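Local coordinates for uncharacterized protein DUF305 (Deinococcus radiodurans R1, PDB 3BT5) that is of unknown function but belongs to the DUF305 family, whose fold is related to the helical bundles of the ferritin clan, at residues L28-P33 with A93-L98; E36-Q39 with V43-L46. One frame throughout, in Å; residues are numbered along the deposited sequence.

Overall arrangement
Both interactions involve helix 11-37 and lie close together in the fold, with their centres about 11 Å apart. Along the chain, interaction 1 pairs the two outermost segments. Interaction 2 falls between them, at the turn from helix 11-37 into helix 41-68. Interaction 1 lays the short helix 89-97 against helix 11-37. The two contacts meet at Arg37, whose NH1 is probably hydrogen-bonded to Leu95 O, 2.9 Å away, and to Leu98 O, 2.8 Å away. The C-terminal end of helix 11-37 is thus tied both to its bundle neighbour and to the short helix. All four segments belong to the DUF305 region.

Interaction 1 of 2, residues L28-P33 with A93-L98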
loop_
_atom_site.group_PDB
_atom_site.type_symbol
_atom_site.label_atom_id
_atom_site.label_comp_id
_atom_site.label_asym_id
_atom_site.label_seq_id
_atom_site.Cartn_x
_atom_site.Cartn_y
_atom_site.Cartn_z
ATOM N N LEU A 28 3.217 -5.512 1.278
ATOM C CA LEU A 28 4.224 -6.523 1.579
ATOM C C LEU A 28 3.710 -7.948 1.290
ATOM O O LEU A 28 4.462 -8.781 0.769
ATOM C CB LEU A 28 4.691 -6.372 3.029
ATOM C CG LEU A 28 5.730 -5.310 3.418
ATOM C CD1 LEU A 28 5.814 -4.075 2.540
ATOM C CD2 LEU A 28 5.659 -4.927 4.912
ATOM N N ASP A 29 2.434 -8.205 1.595
ATOM C CA ASP A 29 1.794 -9.504 1.344
ATOM C C ASP A 29 1.680 -9.751 -0.166
ATOM O O ASP A 29 1.718 -10.891 -0.616
ATOM C CB ASP A 29 0.358 -9.541 1.909
ATOM C CG ASP A 29 0.298 -9.525 3.422
ATOM O OD1 ASP A 29 1.277 -9.930 4.058
ATOM O OD2 ASP A 29 -0.755 -9.104 3.964
ATOM N N LEU A 30 1.478 -8.686 -0.932
ATOM C CA LEU A 30 1.379 -8.820 -2.376
ATOM C C LEU A 30 2.763 -9.049 -2.995
ATOM O O LEU A 30 2.912 -9.792 -3.969
ATOM C CB LEU A 30 0.718 -7.579 -2.981
ATOM C CG LEU A 30 -0.734 -7.316 -2.594
ATOM C CD1 LEU A 30 -1.154 -5.939 -3.112
ATOM C CD2 LEU A 30 -1.630 -8.399 -3.166
ATOM N N ALA A 31 3.786 -8.386 -2.459
ATOM C CA ALA A 31 5.127 -8.512 -3.048
ATOM C C ALA A 31 5.781 -9.870 -2.773
ATOM O O ALA A 31 6.567 -10.377 -3.590
ATOM C CB ALA A 31 6.014 -7.386 -2.534
ATOM N N ALA A 32 5.503 -10.441 -1.605
ATOM C CA ALA A 32 6.178 -11.672 -1.187
ATOM C C ALA A 32 6.096 -12.812 -2.229
ATOM O O ALA A 32 7.132 -13.398 -2.590
ATOM C CB ALA A 32 5.671 -12.132 0.181
ATOM N N PRO A 33 4.886 -13.140 -2.723
ATOM C CA PRO A 33 4.838 -14.212 -3.733
ATOM C C PRO A 33 5.591 -13.909 -5.033
ATOM O O PRO A 33 6.032 -14.837 -5.719
ATOM C CB PRO A 33 3.330 -14.411 -3.979
ATOM C CG PRO A 33 2.657 -13.262 -3.347
ATOM C CD PRO A 33 3.542 -12.663 -2.331
ATOM N N ALA A 93 -4.245 -14.801 -2.309
ATOM C CA ALA A 93 -3.899 -16.212 -2.524
ATOM C C ALA A 93 -3.613 -16.540 -4.003
ATOM O O ALA A 93 -2.780 -17.414 -4.302
ATOM C CB ALA A 93 -4.999 -17.095 -1.979
ATOM N N GLY A 94 -4.288 -15.858 -4.928
ATOM C CA GLY A 94 -4.093 -16.102 -6.358
ATOM C C GLY A 94 -2.655 -15.889 -6.759
ATOM O O GLY A 94 -2.159 -16.539 -7.669
ATOM N N LEU A 95 -1.958 -14.977 -6.082
ATOM C CA LEU A 95 -0.562 -14.749 -6.432
ATOM C C LEU A 95 0.317 -15.956 -6.182
ATOM O O LEU A 95 1.408 -16.054 -6.776
ATOM C CB LEU A 95 -0.018 -13.516 -5.708
ATOM C CG LEU A 95 -0.807 -12.231 -5.951
ATOM C CD1 LEU A 95 -0.085 -11.055 -5.246
ATOM C CD2 LEU A 95 -1.002 -11.959 -7.456
ATOM N N SER A 96 -0.141 -16.854 -5.298
ATOM C CA SER A 96 0.619 -18.060 -4.992
ATOM C C SER A 96 0.156 -19.280 -5.792
ATOM O O SER A 96 0.905 -20.251 -5.903
ATOM C CB SER A 96 0.522 -18.408 -3.496
ATOM O OG SER A 96 1.236 -17.467 -2.710
ATOM N N THR A 97 -1.073 -19.242 -6.302
ATOM C CA THR A 97 -1.711 -20.425 -6.892
ATOM C C THR A 97 -1.849 -20.340 -8.407
ATOM O O THR A 97 -1.943 -21.369 -9.072
ATOM C CB THR A 97 -3.134 -20.659 -6.311
ATOM O OG1 THR A 97 -3.974 -19.579 -6.673
ATOM C CG2 THR A 97 -3.144 -20.829 -4.785
ATOM N N LEU A 98 -1.945 -19.138 -8.967
ATOM C CA LEU A 98 -2.154 -18.995 -10.415
ATOM C C LEU A 98 -0.863 -19.327 -11.164
ATOM O O LEU A 98 0.227 -19.192 -10.604
ATOM C CB LEU A 98 -2.571 -17.553 -10.737
ATOM C CG LEU A 98 -3.964 -17.144 -10.235
ATOM C CD1 LEU A 98 -4.121 -15.639 -10.404
ATOM C CD2 LEU A 98 -5.054 -17.904 -11.019
#
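Leu30 is the first residue of helix 11-37 to meet helix 89-97 here, and it touches Leu95 in two ways. Its side chain reaches across with one branch, CD2, which lies 3.7 Å from Leu95 CD1. Leu95 CD1 also lies 3.5 Å from Leu30 O. This one methyl of Leu95 therefore sits against both a methyl and a carbonyl of a single residue. Leu95 can do this because its CG stands beside its own backbone N, anti to the carbonyl carbon (chi1 -56°), with the chain then extended. Helix 100-122 also borders this apolar patch. Leu30 touches Met111 there, and Leu95 touches Gln106 and Leu110.

Over these short segments the two helices run almost parallel. Their local axes differ by 3° in direction and come within 9.0 Å. The short helix is thus packed along the outside of a long helix of the bundle, in a fold consistent with the ferritin clan.

About one turn on comes Pro33, where the two backbones are nearest, with its CA 5.8 Å from Ser96 CA. Helix 11-37 is kinked here, because the proline N carries no hydrogen and cannot bond to the carbonyl one turn back. The CB of Pro33 is directed toward helix 89-97. The ring CG packs 3.6 Å from Leu95 CB, and Pro33 CB lies 3.8 Å from Leu95 O. The ring thus covers the root of the leucine, while Leu30 meets the end of its side chain. At the exposed Ser96, OG lies 3.9 Å from Pro33 CB, a loose contact.

Interaction 2 of 2, residues E36-Q39 with V43-L46; sequences ERSQ and VRSL
Ser38, just past the end of helix 11-37, comes closest by backbone to Arg44 of helix 41-68, with 6.5 Å between their CA atoms. Arg44 supplies the hydrogen bond across this turn. Its NH1 donates to Ser38 O at 3.1 Å, with an N-H...O angle of 154°. The donor lies in the carbonyl plane, while the oxygen is somewhat tilted from the guanidinium plane. Chi1 and the extended chi2 carry Arg44 CD to 3.3 Å from Ser38 O. The bend at chi3 (66°) then turns the guanidinium so that NH1 faces this oxygen. NH1 also donates to Leu35 O, its stronger partner. One nitrogen thus holds two backbone carbonyls at the end of helix 11-37. A methionine in place of Arg44 would probably leave Ser38 O and Leu35 O without this shared donor, and the turn less firmly held.

The CB of Ser38 is directed toward helix 41-68. Its OG lies anti to the backbone N (chi1 -177°), 3.7 Å from Val43 CB. That contact is only packing. The buried hydroxyl finds its polar partners in Glu104 and in the backbone N of Gln40. Glu104 belongs to helix 100-122, which also touches Arg37 and Leu46. Leu46 reaches helix 132-158 as well, so the start of helix 41-68 lies against both of these long helices.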
loop_
_atom_site.group_PDB
_atom_site.type_symbol
_atom_site.label_atom_id
_atom_site.label_comp_id
_atom_site.label_asym_id
_atom_site.label_seq_id
_atom_site.Cartn_x
_atom_site.Cartn_y
_atom_site.Cartn_z
ATOM N N GLU A 36 9.094 -14.847 -4.330
ATOM C CA GLU A 36 9.160 -16.308 -4.226
ATOM C C GLU A 36 9.069 -17.006 -5.580
ATOM O O GLU A 36 9.778 -17.996 -5.816
ATOM C CB GLU A 36 8.051 -16.820 -3.295
ATOM C CG GLU A 36 7.954 -18.344 -3.188
ATOM C CD GLU A 36 9.166 -18.960 -2.515
ATOM O OE1 GLU A 36 9.870 -18.235 -1.777
ATOM O OE2 GLU A 36 9.409 -20.171 -2.720
ATOM N N ARG A 37 8.226 -16.491 -6.477
ATOM C CA ARG A 37 7.841 -17.221 -7.700
ATOM C C ARG A 37 8.278 -16.663 -9.056
ATOM O O ARG A 37 8.446 -17.419 -10.020
ATOM C CB ARG A 37 6.308 -17.360 -7.744
ATOM C CG ARG A 37 5.707 -18.080 -6.570
ATOM C CD ARG A 37 4.175 -18.247 -6.771
ATOM N NE ARG A 37 3.869 -19.217 -7.844
ATOM C CZ ARG A 37 2.796 -19.201 -8.637
ATOM N NH1 ARG A 37 1.863 -18.242 -8.550
ATOM N NH2 ARG A 37 2.662 -20.152 -9.548
ATOM N N SER A 38 8.418 -15.351 -9.168
ATOM C CA SER A 38 8.693 -14.765 -10.474
ATOM C C SER A 38 10.132 -15.000 -10.884
ATOM O O SER A 38 11.046 -14.948 -10.052
ATOM C CB SER A 38 8.391 -13.271 -10.496
ATOM O OG SER A 38 8.610 -12.741 -11.792
ATOM N N GLN A 39 10.315 -15.272 -12.167
ATOM C CA GLN A 39 11.647 -15.378 -12.729
ATOM C C GLN A 39 11.935 -14.178 -13.637
ATOM O O GLN A 39 12.942 -14.172 -14.358
ATOM C CB GLN A 39 11.799 -16.685 -13.508
ATOM C CG GLN A 39 11.854 -17.922 -12.622
ATOM C CD GLN A 39 12.181 -19.170 -13.415
ATOM O OE1 GLN A 39 11.364 -19.649 -14.205
ATOM N NE2 GLN A 39 13.383 -19.703 -13.214
ATOM N N VAL A 43 9.861 -7.777 -12.807
ATOM C CA VAL A 43 8.829 -7.870 -11.773
ATOM C C VAL A 43 9.442 -7.977 -10.370
ATOM O O VAL A 43 8.977 -7.350 -9.409
ATOM C CB VAL A 43 7.910 -9.093 -12.036
ATOM C CG1 VAL A 43 6.939 -9.316 -10.863
ATOM C CG2 VAL A 43 7.170 -8.901 -13.365
ATOM N N ARG A 44 10.502 -8.766 -10.252
ATOM C CA ARG A 44 11.174 -8.927 -8.972
ATOM C C ARG A 44 11.759 -7.605 -8.443
ATOM O O ARG A 44 11.601 -7.262 -7.248
ATOM C CB ARG A 44 12.288 -9.968 -9.088
ATOM C CG ARG A 44 11.804 -11.390 -9.344
ATOM C CD ARG A 44 13.007 -12.351 -9.462
ATOM N NE ARG A 44 13.699 -12.444 -8.179
ATOM C CZ ARG A 44 13.308 -13.228 -7.175
ATOM N NH1 ARG A 44 12.251 -14.016 -7.320
ATOM N NH2 ARG A 44 13.977 -13.236 -6.027
ATOM N N SER A 45 12.417 -6.868 -9.335
ATOM C CA SER A 45 13.030 -5.580 -8.999
ATOM C C SER A 45 11.957 -4.615 -8.509
ATOM O O SER A 45 12.102 -3.924 -7.499
ATOM C CB SER A 45 13.711 -4.979 -10.234
ATOM O OG SER A 45 14.887 -5.699 -10.572
ATOM N N LEU A 46 10.865 -4.573 -9.249
ATOM C CA LEU A 46 9.775 -3.700 -8.912
ATOM C C LEU A 46 9.146 -4.092 -7.558
ATOM O O LEU A 46 8.860 -3.222 -6.717
ATOM C CB LEU A 46 8.770 -3.728 -10.059
ATOM C CG LEU A 46 7.532 -2.857 -9.890
ATOM C CD1 LEU A 46 7.863 -1.376 -9.626
ATOM C CD2 LEU A 46 6.632 -3.032 -11.103
#